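Local coordinates for P-granule scaffold (Caenorhabditis japonica, PDB 5W4A), which scaffolds germ (P) granules through an N-terminal domain that can form a dimer, and is probably involved in mRNA repression, at residues N4-V9 / S77-L82; G13-F18 / K134-K139; K121-M126 / I143-I148; E155-L160 / A187-V192. All coordinates share one frame; numbering follows the deposited sequence.

Contact 1. Residues N4-V9 / S77-L82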
# COMPACT_ATOMS: atom_id res chain seq x y z
N ASN C 4 9.91 11.52 19.38
CA ASN C 4 10.28 10.19 18.91
C ASN C 4 9.39 9.70 17.77
O ASN C 4 9.62 8.61 17.25
CB ASN C 4 10.24 9.19 20.08
CG ASN C 4 8.83 8.90 20.57
OD1 ASN C 4 7.93 9.74 20.48
ND2 ASN C 4 8.62 7.70 21.11
N LYS C 5 8.39 10.48 17.35
CA LYS C 5 7.37 9.98 16.43
C LYS C 5 7.86 10.15 15.00
O LYS C 5 8.54 11.12 14.67
CB LYS C 5 6.06 10.74 16.64
CG LYS C 5 4.88 10.23 15.83
CD LYS C 5 3.57 10.81 16.37
CE LYS C 5 2.63 11.21 15.25
NZ LYS C 5 1.32 11.65 15.78
N ARG C 6 7.54 9.17 14.15
CA ARG C 6 7.83 9.30 12.72
C ARG C 6 6.82 10.26 12.11
O ARG C 6 5.62 10.00 12.16
CB ARG C 6 7.75 7.95 12.02
CG ARG C 6 8.86 6.96 12.42
CD ARG C 6 8.80 5.70 11.58
NE ARG C 6 10.04 4.93 11.80
CZ ARG C 6 10.23 4.08 12.82
NH1 ARG C 6 9.28 3.81 13.69
NH2 ARG C 6 11.41 3.48 12.95
N GLU C 7 7.30 11.38 11.57
CA GLU C 7 6.43 12.42 11.02
C GLU C 7 6.88 12.84 9.63
O GLU C 7 8.06 13.18 9.43
CB GLU C 7 6.41 13.63 11.97
CG GLU C 7 5.86 13.23 13.36
CD GLU C 7 5.95 14.34 14.40
OE1 GLU C 7 7.03 14.96 14.55
OE2 GLU C 7 4.93 14.59 15.08
N ILE C 8 5.93 12.88 8.70
CA ILE C 8 6.15 13.46 7.38
C ILE C 8 6.18 14.97 7.53
O ILE C 8 5.39 15.55 8.31
CB ILE C 8 5.05 13.02 6.40
CG1 ILE C 8 5.16 11.50 6.20
CG2 ILE C 8 5.15 13.77 5.07
CD1 ILE C 8 4.01 10.88 5.45
N VAL C 9 7.08 15.61 6.81
CA VAL C 9 7.18 17.07 6.77
C VAL C 9 7.21 17.51 5.30
O VAL C 9 7.41 16.72 4.38
CB VAL C 9 8.40 17.59 7.53
CG1 VAL C 9 8.36 17.14 8.99
CG2 VAL C 9 9.69 17.11 6.89
N SER C 77 16.89 10.17 10.50
CA SER C 77 17.98 9.91 9.58
C SER C 77 18.58 8.53 9.78
O SER C 77 19.09 7.94 8.83
CB SER C 77 19.04 11.00 9.73
OG SER C 77 18.58 12.17 9.08
N MSE C 78 18.47 7.96 10.98
CA MSE C 78 18.86 6.57 11.19
C MSE C 78 17.95 5.59 10.43
O MSE C 78 18.42 4.55 9.95
CB MSE C 78 18.87 6.24 12.66
CG MSE C 78 20.07 6.89 13.34
SE MSE C 78 20.04 6.73 15.26
CE MSE C 78 20.40 4.82 15.37
N ASP C 79 16.65 5.88 10.35
CA ASP C 79 15.77 5.14 9.45
C ASP C 79 16.33 5.17 8.03
O ASP C 79 16.39 4.15 7.35
CB ASP C 79 14.35 5.71 9.41
CG ASP C 79 13.46 5.30 10.57
OD1 ASP C 79 13.82 4.46 11.42
OD2 ASP C 79 12.33 5.83 10.62
N THR C 80 16.73 6.35 7.57
CA THR C 80 17.28 6.48 6.22
C THR C 80 18.55 5.63 6.07
O THR C 80 18.71 4.95 5.06
CB THR C 80 17.55 7.95 5.91
OG1 THR C 80 16.35 8.66 6.25
CG2 THR C 80 17.89 8.15 4.42
N LEU C 81 19.42 5.63 7.08
CA LEU C 81 20.62 4.80 7.02
C LEU C 81 20.26 3.32 6.85
O LEU C 81 20.87 2.60 6.04
CB LEU C 81 21.47 5.00 8.27
CG LEU C 81 22.11 6.36 8.51
CD1 LEU C 81 22.87 6.29 9.84
CD2 LEU C 81 23.04 6.79 7.40
N LEU C 82 19.28 2.83 7.60
CA LEU C 82 18.88 1.43 7.46
C LEU C 82 18.37 1.14 6.06
O LEU C 82 18.66 0.08 5.49
CB LEU C 82 17.81 1.06 8.47
CG LEU C 82 18.26 1.05 9.93
CD1 LEU C 82 17.09 0.66 10.81
CD2 LEU C 82 19.42 0.05 10.10
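Arg6, in the irregular run 4-9 ahead of strand 9-11, faces Asp79 on helix 71-84, their CA atoms 9.5 Å apart, a gap that the long Arg6 side chain spans. The motif is a bidentate, side-on arginine-aspartate salt bridge tying the N-terminal arm to the helical body of this mostly alpha-helical N-domain. Arg6 runs extended from CG to NE and turns its NE/NH2 edge to the carboxylate; guanidinium and carboxylate lie 4° from coplanar. Arg6 NE donates to Asp79 OD2 at 2.7 Å, on the syn side but somewhat out of the carboxylate plane, while Arg6 NH2 reaches the syn lone pair of Asp79 OD1 at 3.0 Å with an N-H...O angle of 161°. The third nitrogen, Arg6 NH1, is taken by a salt bridge to Asp107. Asp79 is itself buried and shared: its OD2 also bonds Tyr17 OH and its OD1 bonds His106 NE2. A leucine in place of Arg6 would probably leave the Asp79 carboxylate without its positive mate and Asp107 short of a partner. An imidazole, probably from the crystallisation liquor, sits about 3 Å from the Asp79 side chain, and the Arg6 CD methylene lies 3.7 Å from Asp79 OD2.

Contact 2. Residues G13-F18 / K134-K139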
# COMPACT_ATOMS: atom_id res chain seq x y z
N GLY C 13 6.31 22.29 -1.60
CA GLY C 13 6.00 21.28 -2.60
C GLY C 13 6.74 19.97 -2.48
O GLY C 13 6.49 19.05 -3.28
N ILE C 14 7.67 19.85 -1.55
CA ILE C 14 8.47 18.63 -1.40
C ILE C 14 8.03 17.99 -0.08
O ILE C 14 8.39 18.46 1.00
CB ILE C 14 9.98 18.88 -1.44
CG1 ILE C 14 10.40 19.67 -2.71
CG2 ILE C 14 10.67 17.51 -1.39
CD1 ILE C 14 11.92 19.84 -2.88
N ARG C 15 7.25 16.91 -0.18
CA ARG C 15 6.79 16.13 0.96
C ARG C 15 7.73 14.95 1.18
O ARG C 15 8.05 14.21 0.24
CB ARG C 15 5.37 15.66 0.66
CG ARG C 15 4.76 14.73 1.65
CD ARG C 15 3.26 14.51 1.22
NE ARG C 15 2.68 13.38 1.88
CZ ARG C 15 2.02 13.39 3.03
NH1 ARG C 15 1.83 14.52 3.72
NH2 ARG C 15 1.55 12.26 3.47
N THR C 16 8.22 14.80 2.42
CA THR C 16 9.30 13.86 2.70
C THR C 16 9.23 13.34 4.13
O THR C 16 8.84 14.05 5.05
CB THR C 16 10.67 14.51 2.41
OG1 THR C 16 11.72 13.56 2.64
CG2 THR C 16 10.94 15.72 3.26
N TYR C 17 9.57 12.05 4.31
CA TYR C 17 9.89 11.50 5.63
C TYR C 17 11.40 11.34 5.78
O TYR C 17 11.98 11.81 6.77
CB TYR C 17 9.18 10.14 5.87
CG TYR C 17 9.69 9.56 7.14
CD1 TYR C 17 9.35 10.14 8.37
CD2 TYR C 17 10.61 8.52 7.13
CE1 TYR C 17 9.92 9.71 9.54
CE2 TYR C 17 11.16 8.07 8.29
CZ TYR C 17 10.81 8.66 9.50
OH TYR C 17 11.35 8.24 10.68
N PHE C 18 12.04 10.70 4.80
CA PHE C 18 13.42 10.23 4.96
C PHE C 18 14.47 11.31 4.68
O PHE C 18 15.62 11.16 5.11
CB PHE C 18 13.69 9.05 4.02
CG PHE C 18 13.00 7.77 4.43
CD1 PHE C 18 11.79 7.39 3.86
CD2 PHE C 18 13.58 6.92 5.39
CE1 PHE C 18 11.17 6.21 4.24
CE2 PHE C 18 12.96 5.74 5.76
CZ PHE C 18 11.75 5.40 5.20
N LYS C 134 -3.94 2.65 11.00
CA LYS C 134 -4.46 3.75 10.20
C LYS C 134 -3.62 5.03 10.25
O LYS C 134 -4.08 6.07 9.76
CB LYS C 134 -5.90 4.07 10.62
CG LYS C 134 -6.81 2.88 10.56
CD LYS C 134 -7.03 2.50 9.14
CE LYS C 134 -8.22 1.50 8.93
NZ LYS C 134 -8.20 1.04 7.52
N THR C 135 -2.38 4.97 10.73
CA THR C 135 -1.55 6.16 10.86
C THR C 135 -0.41 6.15 9.85
O THR C 135 0.10 5.10 9.47
CB THR C 135 -0.96 6.24 12.27
OG1 THR C 135 -0.06 5.14 12.48
CG2 THR C 135 -2.05 6.22 13.32
N GLU C 136 0.04 7.36 9.49
CA GLU C 136 1.22 7.48 8.64
C GLU C 136 2.44 6.90 9.33
O GLU C 136 3.28 6.25 8.67
CB GLU C 136 1.46 8.95 8.28
CG GLU C 136 0.43 9.45 7.28
CD GLU C 136 0.60 10.89 6.83
OE1 GLU C 136 1.20 11.71 7.56
OE2 GLU C 136 0.10 11.19 5.71
N ALA C 137 2.59 7.15 10.64
CA ALA C 137 3.77 6.69 11.36
C ALA C 137 3.90 5.16 11.29
O ALA C 137 5.00 4.64 11.07
CB ALA C 137 3.74 7.13 12.83
N ALA C 138 2.79 4.44 11.40
CA ALA C 138 2.86 2.98 11.36
C ALA C 138 3.14 2.49 9.95
O ALA C 138 3.87 1.51 9.77
CB ALA C 138 1.55 2.37 11.85
N LYS C 139 2.54 3.14 8.96
CA LYS C 139 2.75 2.75 7.58
C LYS C 139 4.19 3.01 7.13
O LYS C 139 4.76 2.21 6.39
CB LYS C 139 1.74 3.47 6.68
CG LYS C 139 0.31 3.00 6.92
CD LYS C 139 -0.70 3.94 6.26
CE LYS C 139 -2.14 3.60 6.68
NZ LYS C 139 -2.49 2.19 6.43
O HOH W 1 0.87 14.12 6.42
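With chi1 at 174°, Arg15 swings CG opposite its backbone nitrogen and stays extended as far as NE, which carries the guanidinium well off the strand toward Glu136. Glu136 answers from the opposite direction: its CG stands anti to its carbonyl carbon, and the chain is straight beyond CG (chi2 -179°). Arg15 NH2 donates to Glu136 OE2 at 2.9 Å in a salt bridge. The oxygen sits in the plane of the guanidinium, at its edge, but the nitrogen comes to Glu136 OE2 from above the carboxylate plane, the two groups being turned 56° against each other. Water 1 closes the other route, accepting from Arg15 NH1 at 2.9 Å and donating to Glu136 OE1 at 2.7 Å, so the pair is joined by one direct bond and one water bridge. The setting is the second strand of a small antiparallel hairpin, 9-11 with 14-16, meeting the first turn of helix 136-148. That turn is N-capped by Thr135, whose OG1 accepts from Ala138 N at 3.1 Å. Arg15 NH2 also donates to Leu166 O. With a methionine at Arg15, Glu136 and Leu166 O would probably lose their shared donor, and water 1 its anchor on the strand side. Ile8 packs on both Arg15 and Glu136 beside this surface bridge.

Contact 3. Residues K121-M126 / I143-I148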
# COMPACT_ATOMS: atom_id res chain seq x y z
N LYS C 121 12.62 -11.99 10.87
CA LYS C 121 11.32 -12.66 10.85
C LYS C 121 10.37 -12.03 11.87
O LYS C 121 9.17 -11.84 11.58
CB LYS C 121 11.47 -14.15 11.13
CG LYS C 121 12.59 -14.86 10.37
CD LYS C 121 12.74 -14.44 8.90
CE LYS C 121 11.73 -15.13 7.99
NZ LYS C 121 11.96 -14.83 6.55
N LYS C 122 10.86 -11.70 13.07
CA LYS C 122 10.04 -10.98 14.03
C LYS C 122 9.64 -9.63 13.48
O LYS C 122 8.48 -9.20 13.63
CB LYS C 122 10.79 -10.79 15.36
CG LYS C 122 10.84 -12.03 16.23
CD LYS C 122 11.54 -11.74 17.56
CE LYS C 122 11.97 -13.03 18.25
NZ LYS C 122 12.99 -13.78 17.46
N LEU C 123 10.58 -8.94 12.83
CA LEU C 123 10.24 -7.64 12.26
C LEU C 123 9.25 -7.80 11.12
O LEU C 123 8.36 -6.95 10.97
CB LEU C 123 11.50 -6.92 11.76
CG LEU C 123 12.35 -6.25 12.84
CD1 LEU C 123 13.49 -5.49 12.22
CD2 LEU C 123 11.54 -5.32 13.73
N ASN C 124 9.39 -8.85 10.29
CA ASN C 124 8.43 -9.05 9.21
C ASN C 124 7.01 -9.07 9.76
O ASN C 124 6.12 -8.40 9.22
CB ASN C 124 8.76 -10.34 8.45
CG ASN C 124 7.65 -10.77 7.49
OD1 ASN C 124 7.05 -11.85 7.64
ND2 ASN C 124 7.40 -9.95 6.49
N LEU C 125 6.77 -9.83 10.84
CA LEU C 125 5.42 -9.89 11.40
C LEU C 125 5.01 -8.54 11.98
O LEU C 125 3.85 -8.11 11.83
CB LEU C 125 5.33 -10.99 12.47
CG LEU C 125 5.50 -12.43 11.96
CD1 LEU C 125 5.36 -13.40 13.13
CD2 LEU C 125 4.54 -12.79 10.82
N MSE C 126 5.94 -7.83 12.59
CA MSE C 126 5.65 -6.53 13.14
C MSE C 126 5.23 -5.57 12.03
O MSE C 126 4.29 -4.78 12.21
CB MSE C 126 6.87 -5.96 13.90
CG MSE C 126 6.77 -4.44 14.26
SE MSE C 126 8.47 -3.80 15.02
CE MSE C 126 8.82 -5.31 16.22
N ILE C 143 6.84 0.07 5.74
CA ILE C 143 7.60 0.17 4.50
C ILE C 143 9.10 0.05 4.79
O ILE C 143 9.84 -0.61 4.05
CB ILE C 143 7.26 1.47 3.76
CG1 ILE C 143 5.84 1.39 3.23
CG2 ILE C 143 8.26 1.73 2.59
CD1 ILE C 143 5.28 2.76 2.85
N LEU C 144 9.58 0.70 5.86
CA LEU C 144 10.98 0.58 6.24
C LEU C 144 11.38 -0.87 6.50
O LEU C 144 12.41 -1.35 5.97
CB LEU C 144 11.25 1.44 7.48
CG LEU C 144 12.67 1.41 8.01
CD1 LEU C 144 13.71 1.88 6.99
CD2 LEU C 144 12.74 2.25 9.29
N ILE C 145 10.57 -1.59 7.28
CA ILE C 145 10.84 -3.00 7.57
C ILE C 145 10.87 -3.82 6.28
O ILE C 145 11.78 -4.65 6.06
CB ILE C 145 9.81 -3.55 8.58
CG1 ILE C 145 10.12 -3.02 9.98
CG2 ILE C 145 9.87 -5.08 8.63
CD1 ILE C 145 9.02 -3.22 10.97
N LYS C 146 9.90 -3.61 5.39
CA LYS C 146 9.84 -4.39 4.17
C LYS C 146 11.03 -4.10 3.28
O LYS C 146 11.55 -5.00 2.62
CB LYS C 146 8.51 -4.11 3.45
CG LYS C 146 7.32 -4.67 4.22
CD LYS C 146 6.00 -4.23 3.66
CE LYS C 146 4.78 -4.73 4.51
NZ LYS C 146 4.78 -6.23 4.60
N THR C 147 11.51 -2.85 3.29
CA THR C 147 12.70 -2.47 2.54
C THR C 147 13.96 -3.14 3.10
O THR C 147 14.75 -3.73 2.35
CB THR C 147 12.81 -0.94 2.57
OG1 THR C 147 11.71 -0.37 1.86
CG2 THR C 147 14.11 -0.48 1.89
N ILE C 148 14.13 -3.10 4.43
CA ILE C 148 15.26 -3.72 5.12
C ILE C 148 15.31 -5.22 4.83
O ILE C 148 16.39 -5.80 4.64
CB ILE C 148 15.16 -3.44 6.64
CG1 ILE C 148 15.41 -1.95 6.92
CG2 ILE C 148 16.13 -4.33 7.42
CD1 ILE C 148 14.89 -1.54 8.31
O HOH W 2 6.66 -6.79 6.94
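Ile145 on helix 136-148 pushes its side chain into helix 116-131, and following it outward from CB gives most of the contact. CB carries two branches. The methyl CG2, anti to the backbone nitrogen of Ile145, presses on the neighbouring helix at Leu123: it lies 3.4 Å from Leu123 O and 4.0 Å from Leu123 CB, with Asn124 N only slightly farther off. The other branch leaves through CG1 and ends at CD1, the chi2 torsion of 166° keeping it extended. Ile145 CD1 then comes within 3.8 Å of the same Leu123 O and meets the selenium of Met126 (a selenomethionine) at 4.1 Å. Met126 crosses Ile145 at about a right angle, its chain bent at the last torsion. The two helices run roughly antiparallel, 145° between their directions and 9.2 Å between the axes of the short segments, as in a helical hairpin whose arms are joined by a short linker. Leu123 turns its own CB toward this helix while its side chain packs on Leu108, Ile110 and Leu111. Water 2 donates to Asn124 O at 2.8 Å and accepts from Lys146 NZ at 3.1 Å, bridging the two helices beside the apolar contact. No direct hydrogen bond crosses between the segments. The join therefore rests on contact of one branched residue with the backbone at Leu123 and the side chains of Leu123 and Met126, so close fit rather than direct polar pairing probably holds the helices here.

Contact 4. Residues E155-L160 / A187-V192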
# COMPACT_ATOMS: atom_id res chain seq x y z
N GLU C 155 13.09 -6.31 -5.58
CA GLU C 155 12.21 -6.39 -4.43
C GLU C 155 12.30 -5.11 -3.61
O GLU C 155 11.27 -4.57 -3.18
CB GLU C 155 12.60 -7.61 -3.57
CG GLU C 155 11.71 -7.77 -2.36
CD GLU C 155 12.11 -8.88 -1.39
OE1 GLU C 155 13.22 -9.47 -1.51
OE2 GLU C 155 11.31 -9.14 -0.48
N LYS C 156 13.51 -4.61 -3.40
CA LYS C 156 13.68 -3.39 -2.64
C LYS C 156 12.96 -2.23 -3.32
O LYS C 156 12.27 -1.45 -2.66
CB LYS C 156 15.17 -3.09 -2.46
CG LYS C 156 15.47 -2.15 -1.35
CD LYS C 156 16.99 -1.97 -1.10
CE LYS C 156 17.25 -1.15 0.19
NZ LYS C 156 18.71 -0.87 0.57
N PHE C 157 13.09 -2.12 -4.65
CA PHE C 157 12.35 -1.10 -5.40
C PHE C 157 10.84 -1.28 -5.24
O PHE C 157 10.10 -0.30 -5.03
CB PHE C 157 12.73 -1.15 -6.88
CG PHE C 157 11.94 -0.20 -7.70
CD1 PHE C 157 12.18 1.17 -7.61
CD2 PHE C 157 10.93 -0.64 -8.54
CE1 PHE C 157 11.44 2.05 -8.34
CE2 PHE C 157 10.20 0.26 -9.29
CZ PHE C 157 10.46 1.61 -9.17
N THR C 158 10.35 -2.51 -5.32
CA THR C 158 8.93 -2.77 -5.17
C THR C 158 8.42 -2.31 -3.80
O THR C 158 7.35 -1.68 -3.71
CB THR C 158 8.66 -4.28 -5.35
OG1 THR C 158 9.06 -4.66 -6.68
CG2 THR C 158 7.21 -4.62 -5.16
N GLU C 159 9.17 -2.59 -2.75
CA GLU C 159 8.72 -2.21 -1.41
C GLU C 159 8.85 -0.69 -1.19
O GLU C 159 7.94 -0.06 -0.64
CB GLU C 159 9.49 -2.98 -0.33
CG GLU C 159 9.25 -4.50 -0.40
CD GLU C 159 7.79 -4.93 -0.16
OE1 GLU C 159 6.93 -4.13 0.26
OE2 GLU C 159 7.50 -6.13 -0.40
N LEU C 160 9.95 -0.08 -1.63
CA LEU C 160 10.09 1.37 -1.53
C LEU C 160 9.01 2.10 -2.33
O LEU C 160 8.62 3.23 -1.99
CB LEU C 160 11.47 1.80 -2.01
CG LEU C 160 12.62 1.51 -1.07
CD1 LEU C 160 13.97 1.61 -1.77
CD2 LEU C 160 12.56 2.46 0.13
N ALA C 187 12.27 0.73 -15.26
CA ALA C 187 12.33 2.08 -15.83
C ALA C 187 10.95 2.73 -16.00
O ALA C 187 10.78 3.93 -15.70
CB ALA C 187 13.06 2.03 -17.17
N ASP C 188 9.96 1.99 -16.49
CA ASP C 188 8.66 2.61 -16.70
C ASP C 188 8.02 3.03 -15.38
O ASP C 188 7.36 4.08 -15.31
CB ASP C 188 7.75 1.64 -17.47
CG ASP C 188 8.16 1.49 -18.94
OD1 ASP C 188 9.11 2.18 -19.36
OD2 ASP C 188 7.52 0.69 -19.64
N GLU C 189 8.22 2.25 -14.32
CA GLU C 189 7.68 2.62 -13.02
C GLU C 189 8.43 3.80 -12.42
O GLU C 189 7.82 4.68 -11.80
CB GLU C 189 7.73 1.42 -12.08
CG GLU C 189 6.74 0.32 -12.50
CD GLU C 189 7.07 -1.05 -11.95
OE1 GLU C 189 7.59 -1.17 -10.82
OE2 GLU C 189 6.80 -2.06 -12.69
N VAL C 190 9.76 3.83 -12.58
CA VAL C 190 10.55 4.97 -12.12
C VAL C 190 10.06 6.24 -12.79
O VAL C 190 9.92 7.29 -12.14
CB VAL C 190 12.04 4.75 -12.37
CG1 VAL C 190 12.87 6.02 -12.03
CG2 VAL C 190 12.56 3.56 -11.57
N GLU C 191 9.72 6.16 -14.08
CA GLU C 191 9.20 7.34 -14.78
C GLU C 191 7.90 7.84 -14.16
O GLU C 191 7.70 9.05 -14.03
CB GLU C 191 9.03 7.05 -16.27
CG GLU C 191 8.57 8.27 -17.02
CD GLU C 191 8.37 8.03 -18.51
OE1 GLU C 191 7.95 6.92 -18.90
OE2 GLU C 191 8.64 8.98 -19.28
N VAL C 192 6.99 6.94 -13.76
CA VAL C 192 5.76 7.36 -13.10
C VAL C 192 6.07 8.05 -11.76
O VAL C 192 5.48 9.09 -11.43
CB VAL C 192 4.81 6.17 -12.92
CG1 VAL C 192 3.58 6.60 -12.11
CG2 VAL C 192 4.42 5.57 -14.27
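Phe157 is the residue of helix 153-160 that reaches helix 187-201, its CA lying 9.2 Å from that of Val190. Before it, Glu155 bonds back to Glu151 N and Lys156 to Ala83 O. At Phe157, CG is anti to the backbone nitrogen (chi1 176°), which brings the far end of the ring between Glu189 and Val190. Phe157 CE1 and CZ each lie 3.7 Å from Val190 CG2, an apolar contact. On the other flank, Phe157 CE2 is 3.9 Å from Glu189 CB, which sits in the ring plane, and 3.3 Å from Glu189 OE1 at the ring edge, with ring and carboxylate planes 25° apart. Next comes Thr158, whose OG1 bonds Tyr154 O and also Arg128 NH2 of the second subunit. Leu160 ends the segment, packing on Phe175 and Leu181. The contact thus joins two helices of the C-terminal half beside the dimer interface, where Arg128 of the second subunit packs on Phe157 and forms a salt bridge with Glu189 OE1. The slightly positive ring hydrogens facing Glu189 OE1 probably add a little electrostatic favour, and the charge of Glu189 is probably balanced at least in part by that arginine, so Glu189 OE1 lies where a ring edge of its own chain and Arg128 of the second subunit both meet it.

Contacts 1 and 2 lie 9 Å apart between centres and are tied directly: Asp79 OD2 and Tyr17 OH are 2.6 Å apart, a probable hydrogen bond, and Thr80 OG1 lies 2.8 Å from Phe18 O. Imidazole at Asp79 and triethylene glycol at Glu136, each about 3 Å from the side chain, probably come from the crystallisation liquor. Helix 136-148 serves contact 2 at its start and contact 3 at its end; Leu144, within contact 3, packs its CD2 3.3 Å from Asp79 OD1. Thr147 OG1 of contact 3 is 3.4 Å from Leu160 CD2 of contact 4, their centres 19 Å apart. Contacts 2 (through Lys134) and 4 both reach the second subunit.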